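Local coordinates for protein glucokinase (Leishmania braziliensis MHOM/BR/75/M2904, PDB 6EDI) that probably phosphorylates D-glucose with ATP, acting as a glucokinase of the actin-like ATPase (ASKHA) superfamily, at residues Asp63-Leu67 and Ala167-Ile173; Leu67-Tyr71 and Leu401-Leu405; Leu107-Gly113 and Glu145-Lys149; Val353-Ser357 and Arg392-Ser396. All coordinates share one frame; numbering follows the deposited sequence.

Contact 1: residues Asp63-Leu67 and Ala167-Ile173; sequences DRSGL and ALSNAGI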
# COMPACT_ATOMS: atom_id res chain seq x y z
N ASP A 63 3.83 -29.01 10.54
CA ASP A 63 4.47 -28.15 9.55
C ASP A 63 3.85 -28.48 8.19
O ASP A 63 4.24 -27.95 7.14
CB ASP A 63 6.01 -28.28 9.54
CG ASP A 63 6.48 -29.64 10.01
OD1 ASP A 63 5.88 -30.66 9.59
OD2 ASP A 63 7.44 -29.69 10.81
N ARG A 64 2.89 -29.39 8.25
CA ARG A 64 1.92 -29.61 7.19
C ARG A 64 0.57 -29.44 7.87
O ARG A 64 -0.12 -30.43 8.15
CB ARG A 64 2.05 -31.02 6.61
CG ARG A 64 3.42 -31.66 6.77
CD ARG A 64 3.39 -32.77 7.82
NE ARG A 64 2.24 -33.66 7.63
CZ ARG A 64 2.24 -34.72 6.83
NH1 ARG A 64 3.32 -35.03 6.12
NH2 ARG A 64 1.15 -35.47 6.73
N SER A 65 0.20 -28.19 8.15
CA SER A 65 -0.89 -27.89 9.08
C SER A 65 -2.21 -28.60 8.80
O SER A 65 -2.90 -29.01 9.74
CB SER A 65 -1.12 -26.37 9.18
OG SER A 65 -2.36 -26.06 9.80
N GLY A 66 -2.56 -28.78 7.53
CA GLY A 66 -3.89 -29.25 7.20
C GLY A 66 -4.88 -28.17 7.60
O GLY A 66 -4.97 -27.77 8.76
N LEU A 67 -5.61 -27.66 6.62
CA LEU A 67 -6.61 -26.66 6.91
C LEU A 67 -7.93 -27.31 6.55
O LEU A 67 -8.00 -27.99 5.53
CB LEU A 67 -6.36 -25.41 6.07
CG LEU A 67 -5.09 -24.63 6.42
CD1 LEU A 67 -4.77 -23.60 5.35
CD2 LEU A 67 -5.23 -23.96 7.77
N ALA A 167 -2.50 -17.88 4.81
CA ALA A 167 -2.96 -19.06 5.53
C ALA A 167 -2.23 -20.30 5.03
O ALA A 167 -1.74 -21.10 5.82
CB ALA A 167 -4.45 -19.21 5.40
N LEU A 168 -2.17 -20.45 3.71
CA LEU A 168 -1.49 -21.59 3.11
C LEU A 168 -0.02 -21.60 3.49
O LEU A 168 0.57 -22.67 3.75
CB LEU A 168 -1.62 -21.55 1.59
CG LEU A 168 -3.01 -21.77 0.99
CD1 LEU A 168 -3.05 -21.40 -0.49
CD2 LEU A 168 -3.41 -23.22 1.19
N SER A 169 0.58 -20.42 3.51
CA SER A 169 1.99 -20.26 3.85
C SER A 169 2.26 -20.70 5.29
O SER A 169 3.15 -21.52 5.53
CB SER A 169 2.41 -18.81 3.65
OG SER A 169 3.80 -18.68 3.85
N ASN A 170 1.51 -20.14 6.24
CA ASN A 170 1.69 -20.48 7.65
C ASN A 170 1.43 -21.96 7.91
O ASN A 170 1.96 -22.55 8.85
CB ASN A 170 0.78 -19.63 8.54
CG ASN A 170 1.21 -18.18 8.58
OD1 ASN A 170 2.36 -17.86 8.27
ND2 ASN A 170 0.28 -17.30 8.94
N ALA A 171 0.61 -22.56 7.05
CA ALA A 171 0.31 -23.97 7.16
C ALA A 171 1.44 -24.86 6.66
O ALA A 171 1.42 -26.07 6.89
CB ALA A 171 -0.99 -24.29 6.41
N GLY A 172 2.41 -24.27 5.96
CA GLY A 172 3.55 -25.03 5.45
C GLY A 172 3.22 -25.69 4.12
O GLY A 172 3.95 -26.56 3.65
N ILE A 173 2.12 -25.26 3.51
CA ILE A 173 1.54 -25.94 2.36
C ILE A 173 1.56 -25.09 1.08
O ILE A 173 0.95 -25.43 0.06
CB ILE A 173 0.13 -26.45 2.75
CG1 ILE A 173 0.00 -27.92 2.41
CG2 ILE A 173 -1.00 -25.56 2.25
CD1 ILE A 173 1.09 -28.68 3.10
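Ser65 N donates to Ala171 O at 2.8 Å, a nearly linear backbone bond (176° at the hydrogen) lying in the carbonyl plane, and it ties the loop before strand 67-75 to the end of helix 157-170. That helix closes in a Schellman motif: Gly172, with positive phi, sends its N-H back to Ser169 O, and Ile173 N reaches Leu168 O. The turn leaves the carbonyl of Ala171 directed at the loop, where it accepts the N-H of Ser65. Next to this bond Asp63 O lies 3.4 Å from Gly172 CA in a CA-H...O contact, close against the glycine. Asp63 and Arg64 are poorly ordered, so the outer end of the loop is less firmly defined than its inner end.

Among the side chains, the methyl of Ala171 sits between Ser65 and Leu67. Ser65 turns its hydroxyl anti to the backbone N (chi1 165°); OG bonds to Ser60 O within its own loop, while CB presses on the helix end, with CB only 3.4 Å from Ala171 CA. Leu67 continues the apolar surface into the interior. Its CD1 branch reaches over the last helical turn, touching the side chains of Ala167 and Leu168, and approaches the methyl CB of Ala171 to 4.0 Å.

Contact 2: residues Leu67-Tyr71 and Leu401-Leu405; sequences LHIIY and LLGCL
Leu402 and Ile69 form the middle of a wholly apolar contact between strand 67-71 and helix 401-405, whose axes approach to 9.6 Å at 117° between their directions. Aliphatic packing makes up most of it. Leu67, Ile69 and Tyr71, alternate residues of the strand, present their side chains on the same face. The CD2 branch of Leu402 enters between the first two, 3.6 Å from Ile69 CD1 and 3.7 Å from Leu67 CD1. Ile69 has CG1 beside its backbone N (chi1 -53°) and an extended chain beyond, which carries CD1 up to the helix, where it also lies 3.7 Å from Leu401 CB. At the far end of Leu67 the other methyl, CD2, makes a looser approach to Leu405 CD1 at 4.3 Å.

The one aromatic contact joins Tyr71 to Leu401. Their side chains cross at about a right angle, and Leu401 CD1 comes obliquely to the ring, 3.7 Å from Tyr71 CD2; Arg53 makes a cation-pi contact with the same ring. Leu401 and Leu405 also touch strands 41-48 and 51-58, so the helix spans several neighbouring strands. A C-terminal helix laid across a mixed beta-sheet in this way belongs to the layered alpha/beta architecture of the actin-like ATPase fold.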
# COMPACT_ATOMS: atom_id res chain seq x y z
N LEU A 67 -5.61 -27.66 6.62
CA LEU A 67 -6.61 -26.66 6.91
C LEU A 67 -7.93 -27.31 6.55
O LEU A 67 -8.00 -27.99 5.53
CB LEU A 67 -6.36 -25.41 6.07
CG LEU A 67 -5.09 -24.63 6.42
CD1 LEU A 67 -4.77 -23.60 5.35
CD2 LEU A 67 -5.23 -23.96 7.77
N HIS A 68 -8.94 -27.13 7.38
CA HIS A 68 -10.25 -27.71 7.11
C HIS A 68 -11.32 -26.62 7.05
O HIS A 68 -11.31 -25.69 7.85
CB HIS A 68 -10.62 -28.76 8.18
CG HIS A 68 -9.73 -29.97 8.18
ND1 HIS A 68 -9.34 -30.60 9.34
CD2 HIS A 68 -9.16 -30.66 7.17
CE1 HIS A 68 -8.55 -31.62 9.05
NE2 HIS A 68 -8.43 -31.68 7.73
N ILE A 69 -12.22 -26.74 6.08
CA ILE A 69 -13.35 -25.84 5.98
C ILE A 69 -14.61 -26.66 5.78
O ILE A 69 -14.61 -27.67 5.08
CB ILE A 69 -13.19 -24.81 4.83
CG1 ILE A 69 -11.85 -24.07 4.95
CG2 ILE A 69 -14.32 -23.80 4.83
CD1 ILE A 69 -11.56 -23.07 3.82
N ILE A 70 -15.68 -26.24 6.45
CA ILE A 70 -17.01 -26.78 6.19
C ILE A 70 -17.90 -25.59 5.90
O ILE A 70 -17.87 -24.63 6.64
CB ILE A 70 -17.57 -27.48 7.42
CG1 ILE A 70 -16.75 -28.71 7.78
CG2 ILE A 70 -19.02 -27.90 7.16
CD1 ILE A 70 -16.66 -29.72 6.69
N TYR A 71 -18.70 -25.65 4.84
CA TYR A 71 -19.60 -24.54 4.58
C TYR A 71 -20.93 -25.00 4.03
O TYR A 71 -21.02 -26.06 3.40
CB TYR A 71 -18.97 -23.51 3.63
CG TYR A 71 -18.69 -24.03 2.25
CD1 TYR A 71 -19.68 -24.03 1.26
CD2 TYR A 71 -17.45 -24.54 1.91
CE1 TYR A 71 -19.44 -24.53 0.00
CE2 TYR A 71 -17.20 -25.03 0.64
CZ TYR A 71 -18.19 -25.02 -0.30
OH TYR A 71 -17.92 -25.51 -1.56
N LEU A 401 -12.37 -18.33 1.19
CA LEU A 401 -12.77 -18.91 2.47
C LEU A 401 -11.57 -19.04 3.43
O LEU A 401 -11.64 -18.62 4.59
CB LEU A 401 -13.47 -20.25 2.26
CG LEU A 401 -14.83 -20.11 1.56
CD1 LEU A 401 -15.57 -21.44 1.46
CD2 LEU A 401 -15.70 -19.10 2.29
N LEU A 402 -10.47 -19.60 2.93
CA LEU A 402 -9.24 -19.71 3.70
C LEU A 402 -8.78 -18.36 4.25
O LEU A 402 -8.27 -18.27 5.38
CB LEU A 402 -8.13 -20.33 2.86
CG LEU A 402 -8.23 -21.82 2.59
CD1 LEU A 402 -7.20 -22.24 1.56
CD2 LEU A 402 -8.01 -22.56 3.90
N GLY A 403 -8.96 -17.32 3.45
CA GLY A 403 -8.54 -15.98 3.84
C GLY A 403 -9.30 -15.45 5.03
O GLY A 403 -8.79 -14.61 5.79
N CYS A 404 -10.52 -15.94 5.21
CA CYS A 404 -11.28 -15.58 6.39
C CYS A 404 -10.55 -16.15 7.62
O CYS A 404 -10.52 -15.51 8.67
CB CYS A 404 -12.73 -16.07 6.30
SG CYS A 404 -13.75 -15.13 5.11
N LEU A 405 -9.94 -17.33 7.47
CA LEU A 405 -9.10 -17.86 8.54
C LEU A 405 -7.81 -17.04 8.68
O LEU A 405 -7.37 -16.72 9.80
CB LEU A 405 -8.75 -19.34 8.28
CG LEU A 405 -7.86 -20.07 9.30
CD1 LEU A 405 -8.27 -21.52 9.49
CD2 LEU A 405 -6.39 -20.01 8.89

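Contact 3: residues Leu107-Gly113 and Glu145-Lys149; sequences LRRVASG and ELFPK
Val110 and Pro148 meet where strand 110-117, an inner strand of a mixed sheet in this actin-like ATPase fold, is flanked by the loop leading into strand 152-156. The dense part follows the start of the strand. Val110 CG1 packs on Pro148 CG at 3.8 Å, the two side chains crossing at about a right angle, and Val110 CG2 rests 3.7 Å from Glu145 O. Gly113 lets the loop come close to the strand: its CA makes a CA-H...O contact with Leu146 O at 3.6 Å. Leu146 O is buried here and finds no conventional hydrogen-bond partner.

Toward the outer end the packing is looser. Leu107 CD2 touches Leu146 CD2 at 4.1 Å, and both residues also lean on Leu92 of helix 84-98. Glu145, extended beyond CG, runs obliquely past Leu107, so that its carboxylate oxygen OE2 lies 3.7 Å from Leu107 CD1; the same oxygen forms a long, weak ion pair with Lys96. Back at the inner end, the ring of Phe147, which also meets the rings of Phe88 and Tyr142, lies obliquely against the glycine backbone, with CD2 3.5 Å from Gly113 C.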
# COMPACT_ATOMS: atom_id res chain seq x y z
N LEU A 107 -19.29 -22.33 20.06
CA LEU A 107 -19.29 -20.89 19.83
C LEU A 107 -18.28 -20.16 20.72
O LEU A 107 -17.81 -19.09 20.37
CB LEU A 107 -20.69 -20.31 20.03
CG LEU A 107 -21.78 -20.71 19.03
CD1 LEU A 107 -23.12 -20.10 19.41
CD2 LEU A 107 -21.39 -20.30 17.60
N ARG A 108 -17.94 -20.74 21.86
CA ARG A 108 -16.98 -20.08 22.75
C ARG A 108 -15.58 -20.10 22.17
O ARG A 108 -14.71 -19.35 22.62
CB ARG A 108 -16.95 -20.73 24.13
CG ARG A 108 -18.27 -20.69 24.87
CD ARG A 108 -18.96 -19.33 24.79
NE ARG A 108 -20.20 -19.36 25.57
CZ ARG A 108 -21.33 -19.89 25.13
NH1 ARG A 108 -21.37 -20.42 23.91
NH2 ARG A 108 -22.41 -19.90 25.90
N ARG A 109 -15.35 -20.95 21.18
CA ARG A 109 -14.03 -21.05 20.55
C ARG A 109 -13.94 -20.26 19.25
O ARG A 109 -12.90 -20.29 18.59
CB ARG A 109 -13.62 -22.51 20.36
CG ARG A 109 -13.36 -23.25 21.67
CD ARG A 109 -13.06 -24.71 21.43
NE ARG A 109 -14.24 -25.43 20.96
CZ ARG A 109 -14.33 -26.07 19.80
NH1 ARG A 109 -13.30 -26.09 18.96
NH2 ARG A 109 -15.45 -26.70 19.47
N VAL A 110 -14.99 -19.51 18.92
CA VAL A 110 -14.99 -18.68 17.72
C VAL A 110 -13.99 -17.56 17.92
O VAL A 110 -14.17 -16.69 18.76
CB VAL A 110 -16.39 -18.08 17.39
CG1 VAL A 110 -16.30 -17.15 16.18
CG2 VAL A 110 -17.39 -19.19 17.11
N ALA A 111 -12.91 -17.59 17.14
CA ALA A 111 -11.81 -16.65 17.32
C ALA A 111 -11.93 -15.42 16.42
O ALA A 111 -11.28 -14.40 16.66
CB ALA A 111 -10.47 -17.36 17.11
N SER A 112 -12.78 -15.52 15.39
CA SER A 112 -12.97 -14.43 14.45
C SER A 112 -14.07 -14.79 13.47
O SER A 112 -14.44 -15.95 13.32
CB SER A 112 -11.71 -14.16 13.65
OG SER A 112 -11.38 -15.28 12.84
N GLY A 113 -14.57 -13.76 12.79
CA GLY A 113 -15.51 -13.95 11.71
C GLY A 113 -15.17 -12.97 10.61
O GLY A 113 -14.70 -11.85 10.87
N GLU A 145 -22.16 -13.82 17.91
CA GLU A 145 -21.68 -15.17 18.16
C GLU A 145 -20.89 -15.71 16.97
O GLU A 145 -20.03 -16.58 17.13
CB GLU A 145 -22.86 -16.09 18.49
CG GLU A 145 -23.74 -15.58 19.63
CD GLU A 145 -25.07 -16.30 19.70
OE1 GLU A 145 -26.00 -15.91 18.97
OE2 GLU A 145 -25.19 -17.26 20.49
N LEU A 146 -21.20 -15.22 15.77
CA LEU A 146 -20.43 -15.62 14.59
C LEU A 146 -19.37 -14.58 14.25
O LEU A 146 -18.36 -14.90 13.62
CB LEU A 146 -21.34 -15.85 13.38
CG LEU A 146 -22.36 -16.97 13.57
CD1 LEU A 146 -23.16 -17.23 12.31
CD2 LEU A 146 -21.66 -18.25 14.04
N PHE A 147 -19.60 -13.35 14.68
CA PHE A 147 -18.67 -12.27 14.38
C PHE A 147 -18.33 -11.48 15.64
O PHE A 147 -18.93 -10.43 15.90
CB PHE A 147 -19.23 -11.35 13.29
CG PHE A 147 -19.55 -12.08 12.01
CD1 PHE A 147 -20.80 -12.66 11.81
CD2 PHE A 147 -18.58 -12.21 11.01
CE1 PHE A 147 -21.09 -13.35 10.64
CE2 PHE A 147 -18.85 -12.90 9.84
CZ PHE A 147 -20.11 -13.47 9.65
N PRO A 148 -17.34 -11.99 16.41
CA PRO A 148 -17.03 -11.41 17.72
C PRO A 148 -16.60 -9.96 17.61
O PRO A 148 -15.91 -9.58 16.65
CB PRO A 148 -15.87 -12.29 18.23
CG PRO A 148 -16.06 -13.60 17.56
CD PRO A 148 -16.58 -13.23 16.17
N LYS A 149 -17.03 -9.17 18.59
CA LYS A 149 -16.68 -7.77 18.68
C LYS A 149 -15.18 -7.62 18.61
O LYS A 149 -14.46 -8.35 19.29
CB LYS A 149 -17.21 -7.19 20.00
CG LYS A 149 -16.65 -5.81 20.34
CD LYS A 149 -17.10 -5.34 21.73
CE LYS A 149 -16.35 -4.08 22.17
NZ LYS A 149 -16.79 -3.59 23.51

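Contact 4: residues Val353-Ser357 and Arg392-Ser396; sequences VVANS and RQVSS
Val354 carries CG1 anti to its backbone N (chi1 166°) and CG2 beside it, and this fork sets one methyl over Gln393 and the other against the chain that follows. Gln393 has its own CG anti to the backbone N (chi1 -166°) and runs on extended, so that its aliphatic part crosses Val354 obliquely, with Gln393 CG 3.6 Å from Val354 CG2. The other methyl, Val354 CG1, lies 3.6 Å from Val394 O and also approaches the hydroxyl of Ser396.

Val353 adds a second valine from the same helix end, its CG1 standing 3.7 Å from Gln393 O. That carbonyl therefore faces methyl groups of both valines, and it is buried without a hydrogen-bond partner. The amide of Gln393 is held at both ends: NE2 donates to Ser395 O at 2.9 Å, approaching from above the carbonyl plane, and OE1 accepts from Gly350 N.

At the other edge the bent chain of Arg392 brings its guanidinium to Ser357. Ser357 O lies over one face of that group, and Ser357 OG is 3.1 Å from Arg392 NH2, which also has a long, weak ion pair with Glu361. The join between helix 351-355 and the end of strand 389-393 thus rests mainly on valine methyls packed against backbone carbonyls and the aliphatic part of Gln393, whose amide has its rotation fixed by its two bonds, while the positive guanidinium of Arg392 probably attracts the nearby Ser357 oxygens electrostatically.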
# COMPACT_ATOMS: atom_id res chain seq x y z
N VAL A 353 -5.04 -17.79 -14.02
CA VAL A 353 -3.62 -18.10 -13.96
C VAL A 353 -3.42 -19.60 -13.85
O VAL A 353 -2.52 -20.16 -14.48
CB VAL A 353 -2.92 -17.33 -12.84
CG1 VAL A 353 -1.61 -18.01 -12.43
CG2 VAL A 353 -2.67 -15.92 -13.32
N VAL A 354 -4.26 -20.26 -13.06
CA VAL A 354 -4.19 -21.72 -12.95
C VAL A 354 -4.48 -22.36 -14.32
O VAL A 354 -3.73 -23.21 -14.79
CB VAL A 354 -5.17 -22.26 -11.90
CG1 VAL A 354 -5.32 -23.77 -12.06
CG2 VAL A 354 -4.70 -21.91 -10.48
N ALA A 355 -5.55 -21.90 -14.95
CA ALA A 355 -5.99 -22.46 -16.24
C ALA A 355 -4.96 -22.31 -17.35
O ALA A 355 -4.87 -23.16 -18.25
CB ALA A 355 -7.30 -21.83 -16.66
N ASN A 356 -4.19 -21.22 -17.30
CA ASN A 356 -3.19 -20.93 -18.32
C ASN A 356 -1.79 -21.39 -17.91
O ASN A 356 -0.78 -20.84 -18.36
CB ASN A 356 -3.16 -19.44 -18.63
CG ASN A 356 -4.44 -18.93 -19.27
OD1 ASN A 356 -5.31 -19.70 -19.69
ND2 ASN A 356 -4.55 -17.62 -19.38
N SER A 357 -1.73 -22.41 -17.06
CA SER A 357 -0.46 -22.96 -16.63
C SER A 357 0.45 -23.31 -17.82
O SER A 357 1.67 -23.10 -17.75
CB SER A 357 -0.68 -24.19 -15.76
OG SER A 357 0.55 -24.61 -15.21
N ARG A 392 3.36 -18.35 -8.82
CA ARG A 392 2.20 -18.57 -9.67
C ARG A 392 1.30 -19.61 -9.03
O ARG A 392 1.79 -20.68 -8.68
CB ARG A 392 2.68 -19.24 -10.94
CG ARG A 392 2.56 -18.48 -12.17
CD ARG A 392 3.25 -19.32 -13.21
NE ARG A 392 2.59 -20.61 -13.30
CZ ARG A 392 3.22 -21.75 -13.54
NH1 ARG A 392 4.52 -21.75 -13.73
NH2 ARG A 392 2.53 -22.87 -13.60
N GLN A 393 0.00 -19.35 -8.94
CA GLN A 393 -0.92 -20.38 -8.47
C GLN A 393 -1.04 -21.51 -9.50
O GLN A 393 -1.19 -21.25 -10.69
CB GLN A 393 -2.31 -19.79 -8.20
CG GLN A 393 -3.18 -20.74 -7.40
CD GLN A 393 -4.55 -20.19 -7.08
OE1 GLN A 393 -4.82 -19.01 -7.28
NE2 GLN A 393 -5.44 -21.07 -6.60
N VAL A 394 -0.99 -22.76 -9.03
CA VAL A 394 -1.14 -23.92 -9.92
C VAL A 394 -2.30 -24.84 -9.54
O VAL A 394 -2.77 -25.61 -10.38
CB VAL A 394 0.16 -24.74 -10.01
CG1 VAL A 394 1.28 -23.91 -10.61
CG2 VAL A 394 0.56 -25.28 -8.63
N SER A 395 -2.73 -24.79 -8.28
CA SER A 395 -3.81 -25.67 -7.82
C SER A 395 -4.99 -24.83 -7.35
O SER A 395 -4.82 -23.91 -6.54
CB SER A 395 -3.35 -26.57 -6.66
OG SER A 395 -2.07 -27.13 -6.88
N SER A 396 -6.18 -25.16 -7.83
CA SER A 396 -7.38 -24.44 -7.42
C SER A 396 -7.69 -24.71 -5.95
O SER A 396 -7.34 -25.77 -5.42
CB SER A 396 -8.57 -24.83 -8.29
OG SER A 396 -8.38 -24.37 -9.61

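In the fold
Contacts 1 and 2 start from the same stretch of chain and share Leu67, and their centres lie 12 Å apart; they meet where Leu168 CD2 packs on Leu402 CD1 at 3.9 Å. Contact 3, centred 14 Å from contact 2, reaches the same mixed sheet through strand 110-117. Its two segments both fall, along the chain, between those of contact 1. Contact 4 belongs to the other six-stranded sheet, through strand 389-393, and lies about 33 Å from contact 3 between centres, on the opposite side of the chain's centre. Helix 399-409 follows that strand and returns to the first sheet in contact 2, so the C-terminal chain links the two sheet-based halves of the kinase.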